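Local coordinates for C-C motif chemokine 1 (Homo sapiens, PDB 4OIJ), which acts as a secreted cytokine that attracts monocytes but not neutrophils and binds the chemokine receptor CCR8, at residues Y28-S33 with R61-L66; G39-L44 with E49-D54. One frame throughout, in Å; residues are numbered along the deposited sequence.

Interaction 1. Residues Y28-S33 with R61-L66. With SO4 (sulfate ion), chain I; SO4 (sulfate ion), chain M; SO4 (sulfate ion), chain E; SO4 (sulfate ion), chain F.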
ATOM      1  N   TYR A  28      -9.369  10.350  -0.566  1.00 30.05           N
ATOM      2  CA  TYR A  28      -8.048  10.323   0.048  1.00 26.93           C
ATOM      3  C   TYR A  28      -7.919   9.281   1.175  1.00 33.04           C
ATOM      4  O   TYR A  28      -8.905   8.945   1.831  1.00 36.52           O
ATOM      5  CB  TYR A  28      -7.627  11.725   0.558  1.00 28.16           C
ATOM      6  CG  TYR A  28      -8.267  12.116   1.872  1.00 35.46           C
ATOM      7  CD1 TYR A  28      -7.650  11.821   3.086  1.00 37.71           C
ATOM      8  CD2 TYR A  28      -9.516  12.729   1.906  1.00 41.36           C
ATOM      9  CE1 TYR A  28      -8.240  12.164   4.300  1.00 43.72           C
ATOM     10  CE2 TYR A  28     -10.103  13.104   3.113  1.00 47.30           C
ATOM     11  CZ  TYR A  28      -9.464  12.811   4.309  1.00 57.58           C
ATOM     12  OH  TYR A  28     -10.054  13.134   5.510  1.00 68.19           O
ATOM     13  N   ARG A  29      -6.693   8.798   1.380  1.00 27.97           N
ATOM     14  CA  ARG A  29      -6.314   7.850   2.434  0.50 28.00           C
ATOM     15  C   ARG A  29      -5.183   8.496   3.225  1.00 31.31           C
ATOM     16  O   ARG A  29      -4.376   9.239   2.642  1.00 28.31           O
ATOM     17  CB  ARG A  29      -5.768   6.534   1.839  0.50 25.84           C
ATOM     18  CG  ARG A  29      -6.804   5.579   1.257  0.50 38.55           C
ATOM     19  CD  ARG A  29      -6.221   4.184   1.049  0.50 39.60           C
ATOM     20  NE  ARG A  29      -7.007   3.383   0.105  0.50 41.30           N
ATOM     21  CZ  ARG A  29      -8.033   2.605   0.436  0.50 55.56           C
ATOM     22  NH1 ARG A  29      -8.427   2.513   1.701  0.50 44.44           N
ATOM     23  NH2 ARG A  29      -8.681   1.921  -0.495  0.50 43.86           N
ATOM     24  N   ASN A  30      -5.095   8.210   4.516  1.00 30.48           N
ATOM     25  CA  ASN A  30      -3.976   8.704   5.298  1.00 29.81           C
ATOM     26  C   ASN A  30      -2.858   7.677   5.120  1.00 27.63           C
ATOM     27  O   ASN A  30      -3.140   6.508   4.826  1.00 25.35           O
ATOM     28  CB  ASN A  30      -4.351   8.793   6.761  1.00 32.17           C
ATOM     29  CG  ASN A  30      -5.198   9.986   7.048  1.00 59.01           C
ATOM     30  OD1 ASN A  30      -4.766  11.139   6.948  1.00 53.41           O
ATOM     31  ND2 ASN A  30      -6.430   9.732   7.396  1.00 56.90           N
ATOM     32  N   THR A  31      -1.602   8.107   5.262  1.00 20.71           N
ATOM     33  CA  THR A  31      -0.469   7.172   5.229  1.00 18.41           C
ATOM     34  C   THR A  31      -0.521   6.410   6.580  1.00 21.80           C
ATOM     35  O   THR A  31      -1.049   6.944   7.558  1.00 24.33           O
ATOM     36  CB  THR A  31       0.858   7.939   5.176  1.00 22.85           C
ATOM     37  OG1 THR A  31       0.860   8.849   6.257  1.00 31.75           O
ATOM     38  CG2 THR A  31       1.058   8.705   3.887  1.00 14.30           C
ATOM     39  N   SER A  32       0.060   5.224   6.657  1.00 18.75           N
ATOM     40  CA  SER A  32       0.089   4.460   7.923  1.00 21.16           C
ATOM     41  C   SER A  32       0.906   5.242   8.964  1.00 30.06           C
ATOM     42  O   SER A  32       1.925   5.858   8.613  1.00 29.24           O
ATOM     43  CB  SER A  32       0.692   3.083   7.696  1.00 22.43           C
ATOM     44  OG  SER A  32       0.014   2.435   6.637  1.00 27.77           O
ATOM     45  N   SER A  33       0.423   5.261  10.231  1.00 29.79           N
ATOM     46  CA  SER A  33       1.005   6.011  11.344  1.00 33.16           C
ATOM     47  C   SER A  33       2.471   5.761  11.633  1.00 39.08           C
ATOM     48  O   SER A  33       3.139   6.683  12.097  1.00 42.77           O
ATOM     49  CB  SER A  33       0.174   5.842  12.608  1.00 41.16           C
ATOM     50  OG  SER A  33      -1.052   6.548  12.496  1.00 48.39           O
ATOM     51  N   ARG A  61      -6.766  22.109   1.126  1.00 50.29           N
ATOM     52  CA  ARG A  61      -8.034  22.562   0.550  1.00 53.86           C
ATOM     53  C   ARG A  61      -8.726  21.455  -0.242  1.00 55.50           C
ATOM     54  O   ARG A  61      -9.948  21.378  -0.217  1.00 58.61           O
ATOM     55  CB  ARG A  61      -7.859  23.832  -0.304  1.00 54.79           C
ATOM     56  CG  ARG A  61      -7.052  24.930   0.394  1.00 54.68           C
ATOM     57  CD  ARG A  61      -7.111  26.253  -0.312  1.00 59.99           C
ATOM     58  NE  ARG A  61      -6.506  26.251  -1.645  1.00 58.74           N
ATOM     59  CZ  ARG A  61      -5.220  26.465  -1.899  1.00 71.42           C
ATOM     60  NH1 ARG A  61      -4.359  26.643  -0.904  1.00 51.83           N
ATOM     61  NH2 ARG A  61      -4.784  26.510  -3.152  1.00 58.57           N
ATOM     62  N   HIS A  62      -7.944  20.598  -0.936  1.00 47.69           N
ATOM     63  CA  HIS A  62      -8.445  19.444  -1.693  1.00 44.97           C
ATOM     64  C   HIS A  62      -9.027  18.417  -0.703  1.00 49.52           C
ATOM     65  O   HIS A  62     -10.121  17.898  -0.934  1.00 51.81           O
ATOM     66  CB  HIS A  62      -7.306  18.794  -2.516  1.00 39.53           C
ATOM     67  CG  HIS A  62      -6.997  19.456  -3.833  1.00 42.20           C
ATOM     68  ND1 HIS A  62      -7.257  20.796  -4.060  1.00 47.55           N
ATOM     69  CD2 HIS A  62      -6.407  18.940  -4.936  1.00 40.68           C
ATOM     70  CE1 HIS A  62      -6.851  21.042  -5.298  1.00 45.68           C
ATOM     71  NE2 HIS A  62      -6.326  19.958  -5.863  1.00 42.28           N
ATOM     72  N   ARG A  63      -8.311  18.171   0.420  1.00 44.20           N
ATOM     73  CA  ARG A  63      -8.683  17.227   1.486  1.00 44.89           C
ATOM     74  C   ARG A  63     -10.058  17.530   2.054  1.00 55.18           C
ATOM     75  O   ARG A  63     -10.839  16.606   2.297  1.00 56.91           O
ATOM     76  CB  ARG A  63      -7.620  17.250   2.608  1.00 43.97           C
ATOM     77  CG  ARG A  63      -7.817  16.197   3.696  1.00 48.46           C
ATOM     78  CD  ARG A  63      -6.890  16.413   4.876  1.00 57.17           C
ATOM     79  NE  ARG A  63      -6.816  15.222   5.723  1.00 73.68           N
ATOM     80  CZ  ARG A  63      -6.969  15.224   7.044  1.00 97.38           C
ATOM     81  NH1 ARG A  63      -7.197  16.362   7.692  1.00 96.56           N
ATOM     82  NH2 ARG A  63      -6.889  14.091   7.729  1.00 79.78           N
ATOM     83  N   LYS A  64     -10.355  18.830   2.258  1.00 55.52           N
ATOM     84  CA  LYS A  64     -11.632  19.306   2.804  1.00 62.04           C
ATOM     85  C   LYS A  64     -12.814  19.050   1.863  1.00 65.75           C
ATOM     86  O   LYS A  64     -13.940  18.932   2.329  1.00 70.33           O
ATOM     87  CB  LYS A  64     -11.548  20.802   3.157  1.00 69.78           C
ATOM     88  CG  LYS A  64     -10.740  21.095   4.418  1.00 83.53           C
ATOM     89  CD  LYS A  64     -11.119  22.441   5.035  1.00 99.51           C
ATOM     90  CE  LYS A  64     -10.642  22.570   6.464  1.00110.38           C
ATOM     91  NZ  LYS A  64     -11.206  23.774   7.129  1.00130.13           N
ATOM     92  N   MET A  65     -12.556  18.972   0.549  1.00 58.41           N
ATOM     93  CA  MET A  65     -13.578  18.779  -0.482  1.00 60.60           C
ATOM     94  C   MET A  65     -13.729  17.329  -0.972  1.00 58.79           C
ATOM     95  O   MET A  65     -14.419  17.081  -1.964  1.00 58.78           O
ATOM     96  CB  MET A  65     -13.344  19.761  -1.638  1.00 63.58           C
ATOM     97  CG  MET A  65     -13.383  21.204  -1.189  1.00 73.34           C
ATOM     98  SD  MET A  65     -13.235  22.325  -2.573  1.00 80.34           S
ATOM     99  CE  MET A  65     -12.047  23.531  -1.891  1.00 76.66           C
ATOM    100  N   LEU A  66     -13.096  16.376  -0.255  1.00 50.58           N
ATOM    101  CA  LEU A  66     -13.146  14.949  -0.556  1.00 48.02           C
ATOM    102  C   LEU A  66     -13.561  14.122   0.657  1.00 53.57           C
ATOM    103  O   LEU A  66     -13.455  14.587   1.792  1.00 55.81           O
ATOM    104  CB  LEU A  66     -11.775  14.440  -1.033  1.00 40.87           C
ATOM    105  CG  LEU A  66     -11.245  14.976  -2.354  1.00 43.10           C
ATOM    106  CD1 LEU A  66      -9.678  14.831  -2.413  1.00 35.74           C
ATOM    107  CD2 LEU A  66     -12.006  14.364  -3.558  1.00 42.52           C
TER
HETATM  108  S   SO4 I 105      -7.225   6.474   7.443  1.00 86.63           S
HETATM  109  O1  SO4 I 105      -7.201   7.494   8.509  1.00 90.24           O
HETATM  110  O2  SO4 I 105      -5.961   5.693   7.485  1.00 91.39           O
HETATM  111  O3  SO4 I 105      -8.363   5.578   7.687  1.00 93.71           O
HETATM  112  O4  SO4 I 105      -7.385   7.088   6.114  1.00 91.24           O
HETATM  113  S   SO4 M 109      -7.895  25.408  -4.752  1.00 56.86           S
HETATM  114  O1  SO4 M 109      -6.462  25.668  -5.012  1.00 60.76           O
HETATM  115  O2  SO4 M 109      -8.135  25.436  -3.312  1.00 60.07           O
HETATM  116  O3  SO4 M 109      -8.719  26.445  -5.397  1.00 64.09           O
HETATM  117  O4  SO4 M 109      -8.290  24.091  -5.317  1.00 61.20           O
HETATM  118  S   SO4 E 101      -2.317   2.393  10.443  1.00 77.86           S
HETATM  119  O1  SO4 E 101      -1.170   3.172  10.893  1.00 82.16           O
HETATM  120  O2  SO4 E 101      -2.744   1.496  11.543  1.00 83.07           O
HETATM  121  O3  SO4 E 101      -3.420   3.299  10.096  1.00 83.80           O
HETATM  122  O4  SO4 E 101      -1.943   1.587   9.253  1.00 82.52           O
HETATM  123  S   SO4 F 102      -1.044  26.566  -3.113  1.00 72.52           S
HETATM  124  O1  SO4 F 102      -2.190  27.263  -2.510  1.00 76.71           O
HETATM  125  O2  SO4 F 102      -0.554  25.536  -2.188  1.00 75.54           O
HETATM  126  O3  SO4 F 102      -1.431  25.977  -4.422  1.00 77.62           O
HETATM  127  O4  SO4 F 102       0.037  27.563  -3.369  1.00 79.11           O
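Asn30 ND2 donates to O1 of the chain I sulfate ion at 2.6 Å, and Asn30 N donates nearly straight to that ion's O4 at 3.0 Å, so amide and backbone hold one anion by two of its oxygens. Asn30 OD1, the other amide branch, comes obliquely to within 3.7 Å of Arg63 NH2, the two side chains crossing at about a right angle. Arg63 arrives there fully extended from CG to NE, running over Tyr28. Arg63 CG sits above one ring face, 3.9 Å from the Tyr28 ring centroid and 16° off the normal, a CH-pi contact shifted toward the rim. Ring and guanidinium planes stand 55° apart, which rules out a parallel stack; instead Tyr28 OH lies over a guanidinium face. Tyr28 carries CG between its backbone N and carbonyl carbon (chi1 78°), which sends the ring toward the helix end. There Leu66 O meets the ring edge in plane, 3.9 Å from Tyr28 CE2, while Leu66 CB packs on Tyr28 CD2. Farther out, Arg61 NH1 and NH2 both donate to O1 of the chain F sulfate, each at 2.8 Å. The sulfates probably come from the crystallisation liquor. This is the chemokine fold's C-terminal helix, its end closing over strand 25-30.

Interaction 2. Residues G39-L44 with E49-D54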
ATOM      1  N   GLY A  39       2.284  13.071   4.953  1.00 36.06           N
ATOM      2  CA  GLY A  39       1.783  12.782   3.622  1.00 31.94           C
ATOM      3  C   GLY A  39       0.332  12.378   3.650  1.00 34.36           C
ATOM      4  O   GLY A  39      -0.171  11.898   4.670  1.00 34.77           O
ATOM      5  N   LEU A  40      -0.333  12.571   2.510  1.00 30.61           N
ATOM      6  CA  LEU A  40      -1.732  12.240   2.242  1.00 31.80           C
ATOM      7  C   LEU A  40      -1.738  11.472   0.916  1.00 30.29           C
ATOM      8  O   LEU A  40      -1.021  11.871  -0.015  1.00 31.75           O
ATOM      9  CB  LEU A  40      -2.480  13.583   1.990  1.00 35.88           C
ATOM     10  CG  LEU A  40      -3.864  13.746   2.565  1.00 45.23           C
ATOM     11  CD1 LEU A  40      -3.792  14.265   3.989  1.00 49.77           C
ATOM     12  CD2 LEU A  40      -4.661  14.728   1.755  1.00 49.17           C
ATOM     13  N   ILE A  41      -2.561  10.432   0.783  1.00 20.26           N
ATOM     14  CA  ILE A  41      -2.671   9.764  -0.511  1.00 17.75           C
ATOM     15  C   ILE A  41      -4.002  10.194  -1.171  1.00 25.00           C
ATOM     16  O   ILE A  41      -5.061  10.091  -0.545  1.00 28.33           O
ATOM     17  CB  ILE A  41      -2.591   8.225  -0.373  1.00 18.82           C
ATOM     18  CG1 ILE A  41      -1.320   7.790   0.396  1.00 16.73           C
ATOM     19  CG2 ILE A  41      -2.724   7.512  -1.744  1.00 17.62           C
ATOM     20  CD1 ILE A  41      -1.563   6.390   1.164  1.00 11.03           C
ATOM     21  N   PHE A  42      -3.948  10.673  -2.421  1.00 19.35           N
ATOM     22  CA  PHE A  42      -5.151  10.943  -3.170  1.00 21.62           C
ATOM     23  C   PHE A  42      -5.343   9.773  -4.134  1.00 28.19           C
ATOM     24  O   PHE A  42      -4.401   9.397  -4.845  1.00 27.84           O
ATOM     25  CB  PHE A  42      -5.032  12.241  -3.979  1.00 23.31           C
ATOM     26  CG  PHE A  42      -4.998  13.503  -3.160  1.00 24.74           C
ATOM     27  CD1 PHE A  42      -6.076  13.850  -2.344  1.00 30.62           C
ATOM     28  CD2 PHE A  42      -3.943  14.406  -3.287  1.00 24.91           C
ATOM     29  CE1 PHE A  42      -6.079  15.058  -1.639  1.00 33.69           C
ATOM     30  CE2 PHE A  42      -3.953  15.618  -2.593  1.00 29.79           C
ATOM     31  CZ  PHE A  42      -5.012  15.932  -1.764  1.00 31.21           C
ATOM     32  N   LYS A  43      -6.555   9.215  -4.175  1.00 29.36           N
ATOM     33  CA  LYS A  43      -6.897   8.152  -5.120  1.00 32.29           C
ATOM     34  C   LYS A  43      -7.389   8.849  -6.347  1.00 38.78           C
ATOM     35  O   LYS A  43      -8.272   9.691  -6.246  1.00 40.74           O
ATOM     36  CB  LYS A  43      -7.985   7.220  -4.558  1.00 38.36           C
ATOM     37  CG  LYS A  43      -8.293   6.029  -5.473  1.00 54.87           C
ATOM     38  CD  LYS A  43      -9.506   5.199  -5.039  1.00 54.47           C
ATOM     39  CE  LYS A  43      -9.515   3.863  -5.745  1.00 65.37           C
ATOM     40  NZ  LYS A  43      -9.694   4.004  -7.215  1.00 88.37           N
ATOM     41  N   LEU A  44      -6.765   8.585  -7.487  1.00 38.22           N
ATOM     42  CA  LEU A  44      -7.156   9.219  -8.743  1.00 42.80           C
ATOM     43  C   LEU A  44      -8.042   8.253  -9.554  1.00 56.96           C
ATOM     44  O   LEU A  44      -8.400   7.172  -9.067  1.00 57.20           O
ATOM     45  CB  LEU A  44      -5.911   9.675  -9.544  1.00 41.91           C
ATOM     46  CG  LEU A  44      -4.885  10.604  -8.832  1.00 41.74           C
ATOM     47  CD1 LEU A  44      -3.618  10.763  -9.648  1.00 40.72           C
ATOM     48  CD2 LEU A  44      -5.460  11.970  -8.551  1.00 43.89           C
ATOM     49  N   GLU A  49      -2.785   6.776  -8.446  1.00 48.00           N
ATOM     50  CA  GLU A  49      -2.558   7.382  -7.120  1.00 42.71           C
ATOM     51  C   GLU A  49      -1.493   8.474  -6.988  1.00 39.30           C
ATOM     52  O   GLU A  49      -0.562   8.588  -7.799  1.00 39.38           O
ATOM     53  CB  GLU A  49      -2.401   6.332  -6.026  1.00 42.75           C
ATOM     54  CG  GLU A  49      -3.590   6.269  -5.085  1.00 50.41           C
ATOM     55  CD  GLU A  49      -4.203   4.907  -4.852  1.00 62.15           C
ATOM     56  OE1 GLU A  49      -4.067   4.032  -5.739  1.00 60.71           O
ATOM     57  OE2 GLU A  49      -4.893   4.742  -3.820  1.00 60.07           O
ATOM     58  N   ALA A  50      -1.671   9.314  -5.971  1.00 29.66           N
ATOM     59  CA  ALA A  50      -0.723  10.393  -5.722  1.00 25.13           C
ATOM     60  C   ALA A  50      -0.557  10.729  -4.259  1.00 23.88           C
ATOM     61  O   ALA A  50      -1.503  11.123  -3.566  1.00 21.94           O
ATOM     62  CB  ALA A  50      -1.084  11.632  -6.512  1.00 26.28           C
ATOM     63  N   CYS A  51       0.687  10.603  -3.811  1.00 19.49           N
ATOM     64  CA  CYS A  51       1.148  11.047  -2.511  1.00 18.58           C
ATOM     65  C   CYS A  51       1.218  12.548  -2.572  1.00 21.26           C
ATOM     66  O   CYS A  51       1.700  13.112  -3.558  1.00 21.37           O
ATOM     67  CB  CYS A  51       2.516  10.460  -2.231  1.00 18.36           C
ATOM     68  SG  CYS A  51       2.440   8.753  -1.721  1.00 20.63           S
ATOM     69  N   ALA A  52       0.777  13.203  -1.523  1.00 19.59           N
ATOM     70  CA  ALA A  52       0.870  14.671  -1.505  1.00 21.20           C
ATOM     71  C   ALA A  52       1.155  15.051  -0.081  1.00 25.93           C
ATOM     72  O   ALA A  52       0.684  14.371   0.820  1.00 23.48           O
ATOM     73  CB  ALA A  52      -0.440  15.286  -1.980  1.00 22.72           C
ATOM     74  N   LEU A  53       1.980  16.060   0.123  1.00 27.38           N
ATOM     75  CA  LEU A  53       2.403  16.507   1.454  1.00 30.60           C
ATOM     76  C   LEU A  53       1.357  17.466   2.024  1.00 38.87           C
ATOM     77  O   LEU A  53       1.104  18.521   1.451  1.00 39.46           O
ATOM     78  CB  LEU A  53       3.811  17.148   1.334  1.00 32.41           C
ATOM     79  CG  LEU A  53       4.439  17.832   2.547  1.00 39.99           C
ATOM     80  CD1 LEU A  53       4.899  16.839   3.587  1.00 39.98           C
ATOM     81  CD2 LEU A  53       5.609  18.596   2.110  1.00 42.37           C
ATOM     82  N   ASP A  54       0.743  17.076   3.146  1.00 38.38           N
ATOM     83  CA  ASP A  54      -0.345  17.805   3.812  1.00 42.75           C
ATOM     84  C   ASP A  54      -0.008  19.188   4.425  1.00 51.92           C
ATOM     85  O   ASP A  54      -0.913  19.878   4.898  1.00 57.30           O
ATOM     86  CB  ASP A  54      -1.121  16.866   4.773  1.00 45.21           C
ATOM     87  CG  ASP A  54      -2.371  17.437   5.419  1.00 61.30           C
ATOM     88  OD1 ASP A  54      -3.158  18.120   4.711  1.00 61.88           O
ATOM     89  OD2 ASP A  54      -2.566  17.206   6.626  1.00 73.25           O
TER
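The Phe42 ring meets the neighbouring strand obliquely, its CE2 3.6 Å from Ala52 CB, and Ala50 O also approaches it at a slant. This is the beta hairpin of the chemokine sheet: strands 39-44 and 49-53 run antiparallel, their axes 149° apart, with Leu40-Ala52 and Phe42-Ala50 as hydrogen-bonded pairs and Ile41-Cys51 between them as a non-hydrogen-bonded pair. Phe42 chi1 of -69° sets CG beside the backbone N, with the CD2-CE2 side of the ring against Ala52 CB. On the same sheet face Leu44 CD1 reaches Ala50 CB at 4.1 Å. At the far end of that face Leu40 CD1 rests against the Asp54 carboxylate, 3.8 Å from Asp54 CG. Helix 57-64 covers this side, with Val59 touching both Leu40 and Ala52.

The other face carries Ile41, Lys43, Glu49 and Cys51, the last tied to Cys12 by a disulfide; Phe8 of the second subunit packs on Ile41, Glu49 and Cys51. Glu49 CG lies 3.7 Å from Ile41 CG2, and the bend at chi2 then turns the carboxylate. The Glu49 and Lys43 side chains pass at a slant, with Glu49 OE2 4.0 Å from Lys43 CG. The charges themselves do not meet, Lys43 NZ being 5.8 Å from Glu49 OE1. Putting an alanine here in place of Glu49 would probably take away the packing on Ile41 CG2 and leave Lys43 without the nearby opposite charge. Straightest of the four cross-strand bonds is Phe42 N to Ala50 O, 2.7 Å long with 179° at the hydrogen, although the donor is tilted out of the carbonyl plane.

How the interactions relate
The two interactions lie with centres about 7 Å apart and share one three-stranded antiparallel sheet, ordered 25-30, 39-44, 49-53. Along the chain interaction 2 is nested inside interaction 1: strand 25-30 comes first, the hairpin follows, and helix 57-64 leads out of it and returns to the first strand. Two of the direct contacts show how they join. Arg29 N lies 2.8 Å from Ile41 O, a probable hydrogen bond joining strands 25-30 and 39-44, and Arg63 NE packs against Leu40 CD1 at 3.6 Å, bringing the helix onto the middle strand. Strand 39-44 is therefore central, paired on either side and covered by the helix, consistent with a compact core in this small chemokine.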